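Long-range contacts in LPXTG cell wall surface protein (PDB 4IGB), which is anchored to the cell wall peptidoglycan of Streptococcus gordonii and probably acts as an adhesin, this chain being its N-terminal part: residues 32-37 with 146-151; 90-95 with 137-142; 107-112 with 174-179. One frame throughout, in Å; residues are numbered along the deposited sequence.

In the fold
All three contacts lie in the Sgo0707 N-terminal domain, where a six-stranded and an eight-stranded antiparallel sheet face each other. Contact 2 is the fully buried one: it is made of apolar side chains and joins the two sheets across the core. Contact 3 stays inside the eight-stranded sheet, with backbone hydrogen bonds, one apolar face turned to the core and one partly exposed polar face with side-chain hydrogen bonds. Contact 1, partly buried, is a loop packed against the start of strand 149-153, with weak polar contacts and water. Strands 84-100 and 103-118 are neighbours, as are 135-142 and 149-153, so contact 2 touches both others; Phe150 of contact 1 also reaches Leu109 of contact 3.

Contact 1: residues 32-37 with 146-151; sequences NLNINN and ESNAFE
Leu33 and Asn148 bring the two backbones closest, their CA atoms 4.7 Å apart, where an irregular loop meets the residues leading into strand 149-153. Asn148 has phi and psi of 55° and 46°, the left-handed helical conformation, and this bend sets its CA 3.2 Å from Leu33 O in a CA-H...O contact. The two backbones approach here without forming a sheet pair; a water lies 2.8 Å from Leu33 O and equally close to Ala149 O, placed to donate to either, although other acceptors compete for its protons.

The Asn148 side chain runs alongside that of Asn32, both pointing the same way. Its chi1 of -72°, with CG anti to the carbonyl carbon, sets CG against Asn32 CA; there OD1 accepts a weak, strongly bent bond of 3.3 Å from Leu33 N. A second water donates to Asn148 OD1 and weakly accepts from Asn34 ND2. The Asn148 backbone N is held in turn by Glu143 OE1. On the apolar side, Leu33 lies side by side with Phe150, and Leu33 CD2 meets the edge of the ring, 4.0 Å from CE2. Phe94 and Ile97 of strand 84-100 and Leu285 of strand 280-287 also pack on Leu33, placing it between the two sheets.

Beyond Leu33 the loop turns on Asn34. Its OD1 accepts from Asn36 N at 2.8 Å, in the carbonyl plane and on a lone pair, and more weakly from Asn37 N. The segment thus forms an Asx turn within the connection from strand 29-30 of one sheet to strand 38-43 of the other, a crossover at the border of a beta sandwich.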
loop_
_atom_site.group_PDB
_atom_site.type_symbol
_atom_site.label_atom_id
_atom_site.label_comp_id
_atom_site.label_asym_id
_atom_site.label_seq_id
_atom_site.Cartn_x
_atom_site.Cartn_y
_atom_site.Cartn_z
ATOM N N ASN B 32 4.625 -10.144 0.497
ATOM C CA ASN B 32 5.759 -10.966 0.096
ATOM C C ASN B 32 6.205 -10.673 -1.331
ATOM O O ASN B 32 5.545 -11.065 -2.297
ATOM C CB ASN B 32 5.409 -12.449 0.241
ATOM C CG ASN B 32 5.126 -12.831 1.671
ATOM O OD1 ASN B 32 5.878 -12.458 2.565
ATOM N ND2 ASN B 32 4.030 -13.562 1.905
ATOM N N LEU B 33 7.327 -9.980 -1.460
ATOM C CA LEU B 33 7.896 -9.713 -2.768
ATOM C C LEU B 33 9.327 -10.181 -2.718
ATOM O O LEU B 33 10.113 -9.692 -1.902
ATOM C CB LEU B 33 7.855 -8.220 -3.099
ATOM C CG LEU B 33 6.530 -7.606 -3.536
ATOM C CD1 LEU B 33 5.491 -7.787 -2.463
ATOM C CD2 LEU B 33 6.735 -6.127 -3.828
ATOM N N ASN B 34 9.676 -11.138 -3.570
ATOM C CA ASN B 34 11.011 -11.697 -3.508
ATOM C C ASN B 34 11.446 -12.235 -4.856
ATOM O O ASN B 34 10.655 -12.229 -5.813
ATOM C CB ASN B 34 11.080 -12.776 -2.431
ATOM C CG ASN B 34 10.019 -13.837 -2.613
ATOM O OD1 ASN B 34 10.070 -14.612 -3.572
ATOM N ND2 ASN B 34 9.051 -13.886 -1.690
ATOM N N ILE B 35 12.697 -12.686 -4.934
ATOM C CA ILE B 35 13.242 -13.186 -6.201
ATOM C C ILE B 35 12.548 -14.456 -6.672
ATOM O O ILE B 35 12.740 -14.879 -7.808
ATOM C CB ILE B 35 14.760 -13.481 -6.135
ATOM C CG1 ILE B 35 15.039 -14.591 -5.130
ATOM C CG2 ILE B 35 15.564 -12.224 -5.788
ATOM C CD1 ILE B 35 16.428 -15.180 -5.277
ATOM N N ASN B 36 11.760 -15.074 -5.802
ATOM C CA ASN B 36 11.130 -16.338 -6.148
ATOM C C ASN B 36 9.711 -16.181 -6.671
ATOM O O ASN B 36 9.187 -17.073 -7.333
ATOM C CB ASN B 36 11.138 -17.308 -4.966
ATOM C CG ASN B 36 12.532 -17.737 -4.577
ATOM O OD1 ASN B 36 12.910 -17.650 -3.407
ATOM N ND2 ASN B 36 13.308 -18.198 -5.549
ATOM N N ASN B 37 9.064 -15.065 -6.365
ATOM C CA ASN B 37 7.726 -14.877 -6.900
ATOM C C ASN B 37 7.633 -13.773 -7.937
ATOM O O ASN B 37 6.560 -13.472 -8.417
ATOM C CB ASN B 37 6.658 -14.759 -5.803
ATOM C CG ASN B 37 6.748 -13.458 -5.012
ATOM O OD1 ASN B 37 5.863 -13.148 -4.215
ATOM N ND2 ASN B 37 7.792 -12.693 -5.241
ATOM N N GLU B 146 16.234 -5.715 4.043
ATOM C CA GLU B 146 14.980 -6.030 4.714
ATOM C C GLU B 146 14.386 -7.255 4.048
ATOM O O GLU B 146 14.740 -7.588 2.913
ATOM C CB GLU B 146 13.942 -4.919 4.532
ATOM C CG GLU B 146 14.386 -3.507 4.794
ATOM C CD GLU B 146 13.281 -2.504 4.465
ATOM O OE1 GLU B 146 12.149 -2.935 4.131
ATOM O OE2 GLU B 146 13.546 -1.288 4.535
ATOM N N SER B 147 13.458 -7.894 4.749
ATOM C CA SER B 147 12.644 -8.954 4.179
ATOM C C SER B 147 11.699 -8.382 3.118
ATOM O O SER B 147 11.247 -7.243 3.218
ATOM C CB SER B 147 11.816 -9.628 5.279
ATOM O OG SER B 147 12.639 -10.368 6.166
ATOM N N ASN B 148 11.412 -9.174 2.094
ATOM C CA ASN B 148 10.313 -8.856 1.193
ATOM C C ASN B 148 10.402 -7.464 0.577
ATOM O O ASN B 148 9.428 -6.726 0.543
ATOM C CB ASN B 148 8.992 -9.009 1.948
ATOM C CG ASN B 148 8.650 -10.452 2.202
ATOM O OD1 ASN B 148 8.682 -11.270 1.288
ATOM N ND2 ASN B 148 8.349 -10.784 3.448
ATOM N N ALA B 149 11.572 -7.102 0.086
ATOM C CA ALA B 149 11.761 -5.747 -0.373
ATOM C C ALA B 149 12.467 -5.694 -1.717
ATOM O O ALA B 149 13.103 -6.661 -2.149
ATOM C CB ALA B 149 12.543 -4.940 0.674
ATOM N N PHE B 150 12.337 -4.555 -2.373
ATOM C CA PHE B 150 13.147 -4.256 -3.541
ATOM C C PHE B 150 13.946 -2.978 -3.314
ATOM O O PHE B 150 13.618 -2.164 -2.440
ATOM C CB PHE B 150 12.297 -4.179 -4.812
ATOM C CG PHE B 150 11.156 -3.201 -4.742
ATOM C CD1 PHE B 150 11.351 -1.864 -5.050
ATOM C CD2 PHE B 150 9.878 -3.627 -4.394
ATOM C CE1 PHE B 150 10.299 -0.957 -5.009
ATOM C CE2 PHE B 150 8.818 -2.728 -4.337
ATOM C CZ PHE B 150 9.026 -1.389 -4.661
ATOM N N GLU B 151 14.996 -2.806 -4.106
ATOM C CA GLU B 151 15.898 -1.678 -3.952
ATOM C C GLU B 151 15.998 -0.884 -5.239
ATOM O O GLU B 151 16.205 -1.459 -6.292
ATOM C CB GLU B 151 17.279 -2.209 -3.578
ATOM C CG GLU B 151 18.382 -1.171 -3.477
ATOM C CD GLU B 151 19.611 -1.737 -2.781
ATOM O OE1 GLU B 151 19.509 -2.869 -2.253
ATOM O OE2 GLU B 151 20.671 -1.061 -2.769
HETATM O O HOH W 1 12.836 -9.331 -1.532
HETATM O O HOH W 2 9.381 -13.635 0.962
#

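Contact 2: residues 90-95 with 137-142; sequences LSLKFT and EFFSIS
Leu92 and Phe139 meet tip to tip in the core of a beta sandwich, from strands that belong to opposite sheets. Leu92 CD1 comes 3.4 Å from Phe139 CE2 and 3.6 Å from CZ, which is tight for carbon atoms. On either side of this pair the same two strands touch again. Leu90 CD2 lies 3.9 Å from Phe139 CD2, with the two side chains crossing at about a right angle, and the same methyl also reaches Phe138. Toward the other end, Phe94 and Ile141 approach tip to tip.

The strand axes run 11.1 Å apart at their closest and only 12° from parallel. That separation is one for side chains to fill, and the contact is entirely apolar. Leu90, Leu92 and Phe94 alternate inward from strand 84-100, while Ser91, Lys93 and Thr95 take the other face. Strand 135-142 breaks this alternation: Phe138 and Phe139 both lie opposite Phe72 of strand 68-75 in a classic beta bulge, which sends two successive rings into the core. Both rings are met edge-to-face by Phe111 of strand 103-118.

Loop residues cover the far end, with Asn37 against Phe94 and Ile35 against Ile141. There Ile141 CD1, held anti to CA by a chi2 of 176°, lies 3.7 Å from Phe94 CZ and 3.9 Å from Phe94 CE1.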
loop_
_atom_site.group_PDB
_atom_site.type_symbol
_atom_site.label_atom_id
_atom_site.label_comp_id
_atom_site.label_asym_id
_atom_site.label_seq_id
_atom_site.Cartn_x
_atom_site.Cartn_y
_atom_site.Cartn_z
ATOM N N LEU B 90 11.198 -1.709 -17.902
ATOM C CA LEU B 90 10.974 -2.878 -17.073
ATOM C C LEU B 90 9.588 -2.873 -16.462
ATOM O O LEU B 90 9.182 -1.906 -15.809
ATOM C CB LEU B 90 12.018 -2.941 -15.952
ATOM C CG LEU B 90 11.965 -4.208 -15.095
ATOM C CD1 LEU B 90 12.224 -5.430 -15.968
ATOM C CD2 LEU B 90 12.976 -4.153 -13.948
ATOM N N SER B 91 8.883 -3.976 -16.664
ATOM C CA SER B 91 7.578 -4.214 -16.065
ATOM C C SER B 91 7.577 -5.566 -15.341
ATOM O O SER B 91 7.923 -6.597 -15.934
ATOM C CB SER B 91 6.497 -4.197 -17.155
ATOM O OG SER B 91 5.279 -4.700 -16.645
ATOM N N LEU B 92 7.191 -5.570 -14.066
ATOM C CA LEU B 92 7.280 -6.780 -13.255
ATOM C C LEU B 92 5.953 -7.203 -12.665
ATOM O O LEU B 92 5.084 -6.389 -12.410
ATOM C CB LEU B 92 8.246 -6.565 -12.080
ATOM C CG LEU B 92 9.658 -6.148 -12.485
ATOM C CD1 LEU B 92 10.439 -5.735 -11.255
ATOM C CD2 LEU B 92 10.344 -7.298 -13.216
ATOM N N LYS B 93 5.846 -8.484 -12.363
ATOM C CA LYS B 93 4.747 -8.970 -11.563
ATOM C C LYS B 93 5.297 -9.787 -10.393
ATOM O O LYS B 93 6.205 -10.600 -10.574
ATOM C CB LYS B 93 3.808 -9.823 -12.420
ATOM C CG LYS B 93 2.612 -10.343 -11.670
ATOM C CD LYS B 93 1.795 -11.288 -12.525
ATOM C CE LYS B 93 0.675 -11.935 -11.697
ATOM N NZ LYS B 93 -0.283 -12.657 -12.588
ATOM N N PHE B 94 4.769 -9.544 -9.194
ATOM C CA PHE B 94 4.995 -10.439 -8.072
ATOM C C PHE B 94 3.706 -11.193 -7.833
ATOM O O PHE B 94 2.701 -10.596 -7.486
ATOM C CB PHE B 94 5.412 -9.673 -6.812
ATOM C CG PHE B 94 6.705 -8.930 -6.954
ATOM C CD1 PHE B 94 7.888 -9.472 -6.479
ATOM C CD2 PHE B 94 6.736 -7.677 -7.552
ATOM C CE1 PHE B 94 9.095 -8.782 -6.616
ATOM C CE2 PHE B 94 7.937 -6.981 -7.704
ATOM C CZ PHE B 94 9.117 -7.537 -7.224
ATOM N N THR B 95 3.734 -12.507 -8.037
ATOM C CA THR B 95 2.526 -13.317 -7.944
ATOM C C THR B 95 2.311 -13.916 -6.545
ATOM O O THR B 95 3.224 -14.484 -5.956
ATOM C CB THR B 95 2.541 -14.478 -8.977
ATOM O OG1 THR B 95 2.692 -13.950 -10.298
ATOM C CG2 THR B 95 1.236 -15.266 -8.913
ATOM N N GLU B 137 23.451 0.914 -12.597
ATOM C CA GLU B 137 22.520 0.262 -11.687
ATOM C C GLU B 137 21.208 1.048 -11.585
ATOM O O GLU B 137 21.221 2.278 -11.556
ATOM C CB GLU B 137 23.175 0.170 -10.306
ATOM C CG GLU B 137 22.349 -0.551 -9.250
ATOM C CD GLU B 137 22.360 -2.065 -9.422
ATOM O OE1 GLU B 137 23.361 -2.622 -9.930
ATOM O OE2 GLU B 137 21.350 -2.705 -9.049
ATOM N N PHE B 138 20.075 0.357 -11.525
ATOM C CA PHE B 138 18.839 1.057 -11.172
ATOM C C PHE B 138 17.899 0.314 -10.227
ATOM O O PHE B 138 17.096 0.942 -9.546
ATOM C CB PHE B 138 18.083 1.559 -12.416
ATOM C CG PHE B 138 17.337 0.493 -13.163
ATOM C CD1 PHE B 138 15.975 0.324 -12.972
ATOM C CD2 PHE B 138 17.991 -0.328 -14.083
ATOM C CE1 PHE B 138 15.280 -0.649 -13.673
ATOM C CE2 PHE B 138 17.300 -1.306 -14.778
ATOM C CZ PHE B 138 15.946 -1.464 -14.585
ATOM N N PHE B 139 18.010 -1.009 -10.160
ATOM C CA PHE B 139 17.009 -1.801 -9.457
ATOM C C PHE B 139 17.493 -3.196 -9.099
ATOM O O PHE B 139 18.156 -3.863 -9.899
ATOM C CB PHE B 139 15.742 -1.903 -10.331
ATOM C CG PHE B 139 14.657 -2.769 -9.749
ATOM C CD1 PHE B 139 13.895 -2.327 -8.676
ATOM C CD2 PHE B 139 14.381 -4.016 -10.294
ATOM C CE1 PHE B 139 12.874 -3.110 -8.150
ATOM C CE2 PHE B 139 13.356 -4.811 -9.769
ATOM C CZ PHE B 139 12.613 -4.359 -8.698
ATOM N N SER B 140 17.142 -3.653 -7.898
ATOM C CA SER B 140 17.443 -5.030 -7.520
ATOM C C SER B 140 16.369 -5.547 -6.599
ATOM O O SER B 140 15.646 -4.769 -5.957
ATOM C CB SER B 140 18.826 -5.158 -6.848
ATOM O OG SER B 140 18.840 -4.518 -5.578
ATOM N N ILE B 141 16.270 -6.869 -6.549
ATOM C CA ILE B 141 15.386 -7.556 -5.625
ATOM C C ILE B 141 16.229 -8.485 -4.754
ATOM O O ILE B 141 16.959 -9.328 -5.265
ATOM C CB ILE B 141 14.354 -8.392 -6.388
ATOM C CG1 ILE B 141 13.568 -7.496 -7.344
ATOM C CG2 ILE B 141 13.429 -9.124 -5.418
ATOM C CD1 ILE B 141 12.588 -8.257 -8.224
ATOM N N SER B 142 16.131 -8.326 -3.444
ATOM C CA SER B 142 16.875 -9.173 -2.521
ATOM C C SER B 142 16.387 -8.934 -1.117
ATOM O O SER B 142 15.634 -7.994 -0.855
ATOM C CB SER B 142 18.356 -8.822 -2.538
ATOM O OG SER B 142 18.572 -7.657 -1.757
#

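Contact 3: residues 107-112 with 174-179; sequences AYLNFN and ADVTAE
Asn112 has CG anti to its carbonyl carbon (chi1 -55°), and this sets CG beside the neighbouring strand, where the amide reaches Asp175 and Thr177. Asp175, with CG anti to its backbone N (chi1 -177°), has its carboxylate near the same amide. Asn112 ND2 gives one bond to Thr177 OG1 at 2.8 Å and another to Asp175 OD1 at 3.0 Å. Both acceptors lie close to the amide plane, but Asp175 OD1 is approached from above its own carboxylate plane. Asn112 OD1 accepts from Asn110 ND2 at 2.9 Å, so the amide is gripped at both of its polar atoms and its rotation is fixed.

Beneath this network the strands pair antiparallel, their axes 153° apart in direction. Tyr108 with Glu179 and Asn110 with Thr177 are hydrogen-bonded pairs, each making two N-H...O bonds, and Asn112 N adds a bond to Asp175 O. Leu109 and Phe111 project from the opposite face. Leu109 CD1 touches both Val176 CG1, at 3.6 Å, and Ala178 CB, at 3.7 Å, while Val176 CG2 lies 3.7 Å from Phe111 CD2.

Asp175 also salt-bridges Lys214 and binds Asn270; Arg181 forms a salt bridge with Glu179 and a cation-pi interaction with Tyr108. The positive charge of Lys214 probably stabilises the ionised carboxylate. The two strands thus carry linked amides and ion pairs on one face and apolar side chains turned into the sandwich on the other.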
loop_
_atom_site.group_PDB
_atom_site.type_symbol
_atom_site.label_atom_id
_atom_site.label_comp_id
_atom_site.label_asym_id
_atom_site.label_seq_id
_atom_site.Cartn_x
_atom_site.Cartn_y
_atom_site.Cartn_z
ATOM N N ALA B 107 1.182 -8.258 -6.997
ATOM C CA ALA B 107 1.732 -6.923 -7.161
ATOM C C ALA B 107 2.260 -6.729 -8.574
ATOM O O ALA B 107 2.788 -7.653 -9.195
ATOM C CB ALA B 107 2.840 -6.667 -6.161
ATOM N N TYR B 108 2.120 -5.511 -9.070
ATOM C CA TYR B 108 2.712 -5.138 -10.343
ATOM C C TYR B 108 3.610 -3.947 -10.083
ATOM O O TYR B 108 3.232 -3.027 -9.365
ATOM C CB TYR B 108 1.620 -4.817 -11.368
ATOM C CG TYR B 108 0.781 -6.031 -11.673
ATOM C CD1 TYR B 108 1.063 -6.829 -12.772
ATOM C CD2 TYR B 108 -0.252 -6.411 -10.830
ATOM C CE1 TYR B 108 0.319 -7.953 -13.051
ATOM C CE2 TYR B 108 -1.012 -7.547 -11.103
ATOM C CZ TYR B 108 -0.711 -8.311 -12.210
ATOM O OH TYR B 108 -1.436 -9.435 -12.489
ATOM N N LEU B 109 4.809 -3.983 -10.645
ATOM C CA LEU B 109 5.757 -2.900 -10.478
ATOM C C LEU B 109 6.257 -2.499 -11.861
ATOM O O LEU B 109 7.010 -3.228 -12.502
ATOM C CB LEU B 109 6.926 -3.332 -9.584
ATOM C CG LEU B 109 7.811 -2.203 -9.065
ATOM C CD1 LEU B 109 6.992 -1.318 -8.165
ATOM C CD2 LEU B 109 9.034 -2.754 -8.321
ATOM N N ASN B 110 5.808 -1.342 -12.324
ATOM C CA ASN B 110 6.197 -0.865 -13.638
ATOM C C ASN B 110 7.126 0.343 -13.566
ATOM O O ASN B 110 6.810 1.363 -12.931
ATOM C CB ASN B 110 4.959 -0.561 -14.492
ATOM C CG ASN B 110 5.306 -0.414 -15.963
ATOM O OD1 ASN B 110 5.667 -1.389 -16.621
ATOM N ND2 ASN B 110 5.243 0.805 -16.474
ATOM N N PHE B 111 8.292 0.207 -14.182
ATOM C CA PHE B 111 9.175 1.341 -14.380
ATOM C C PHE B 111 8.706 2.068 -15.620
ATOM O O PHE B 111 8.914 1.611 -16.738
ATOM C CB PHE B 111 10.642 0.907 -14.495
ATOM C CG PHE B 111 11.240 0.502 -13.188
ATOM C CD1 PHE B 111 10.951 -0.741 -12.634
ATOM C CD2 PHE B 111 12.054 1.380 -12.480
ATOM C CE1 PHE B 111 11.481 -1.115 -11.409
ATOM C CE2 PHE B 111 12.586 1.011 -11.238
ATOM C CZ PHE B 111 12.299 -0.241 -10.715
ATOM N N ASN B 112 8.046 3.201 -15.413
ATOM C CA ASN B 112 7.514 3.978 -16.524
ATOM C C ASN B 112 8.647 4.657 -17.249
ATOM O O ASN B 112 8.622 4.799 -18.467
ATOM C CB ASN B 112 6.540 5.019 -15.995
ATOM C CG ASN B 112 5.447 4.392 -15.150
ATOM O OD1 ASN B 112 4.743 3.479 -15.604
ATOM N ND2 ASN B 112 5.323 4.847 -13.903
ATOM N N ALA B 174 13.987 7.406 -11.177
ATOM C CA ALA B 174 13.092 6.328 -11.575
ATOM C C ALA B 174 11.647 6.693 -11.292
ATOM O O ALA B 174 11.290 7.005 -10.157
ATOM C CB ALA B 174 13.464 5.024 -10.853
ATOM N N ASP B 175 10.826 6.635 -12.335
ATOM C CA ASP B 175 9.395 6.905 -12.256
ATOM C C ASP B 175 8.682 5.552 -12.321
ATOM O O ASP B 175 8.782 4.835 -13.310
ATOM C CB ASP B 175 8.993 7.821 -13.417
ATOM C CG ASP B 175 7.533 8.220 -13.395
ATOM O OD1 ASP B 175 6.677 7.397 -13.017
ATOM O OD2 ASP B 175 7.239 9.379 -13.772
ATOM N N VAL B 176 7.970 5.207 -11.254
ATOM C CA VAL B 176 7.528 3.842 -11.043
ATOM C C VAL B 176 6.082 3.799 -10.574
ATOM O O VAL B 176 5.620 4.660 -9.818
ATOM C CB VAL B 176 8.401 3.142 -9.976
ATOM C CG1 VAL B 176 8.110 1.668 -9.941
ATOM C CG2 VAL B 176 9.915 3.389 -10.234
ATOM N N THR B 177 5.356 2.789 -11.018
ATOM C CA THR B 177 3.993 2.610 -10.567
ATOM C C THR B 177 3.888 1.236 -9.922
ATOM O O THR B 177 4.234 0.228 -10.535
ATOM C CB THR B 177 3.015 2.741 -11.733
ATOM O OG1 THR B 177 3.136 4.048 -12.292
ATOM C CG2 THR B 177 1.555 2.495 -11.277
ATOM N N ALA B 178 3.450 1.209 -8.665
ATOM C CA ALA B 178 3.216 -0.034 -7.968
ATOM C C ALA B 178 1.720 -0.192 -7.820
ATOM O O ALA B 178 0.995 0.783 -7.609
ATOM C CB ALA B 178 3.887 -0.019 -6.595
ATOM N N GLU B 179 1.256 -1.428 -7.919
ATOM C CA GLU B 179 -0.166 -1.702 -7.830
ATOM C C GLU B 179 -0.369 -3.083 -7.253
ATOM O O GLU B 179 0.345 -4.020 -7.609
ATOM C CB GLU B 179 -0.832 -1.616 -9.213
ATOM C CG GLU B 179 -2.337 -1.862 -9.175
ATOM C CD GLU B 179 -2.948 -2.055 -10.561
ATOM O OE1 GLU B 179 -2.428 -1.504 -11.540
ATOM O OE2 GLU B 179 -3.952 -2.776 -10.676
#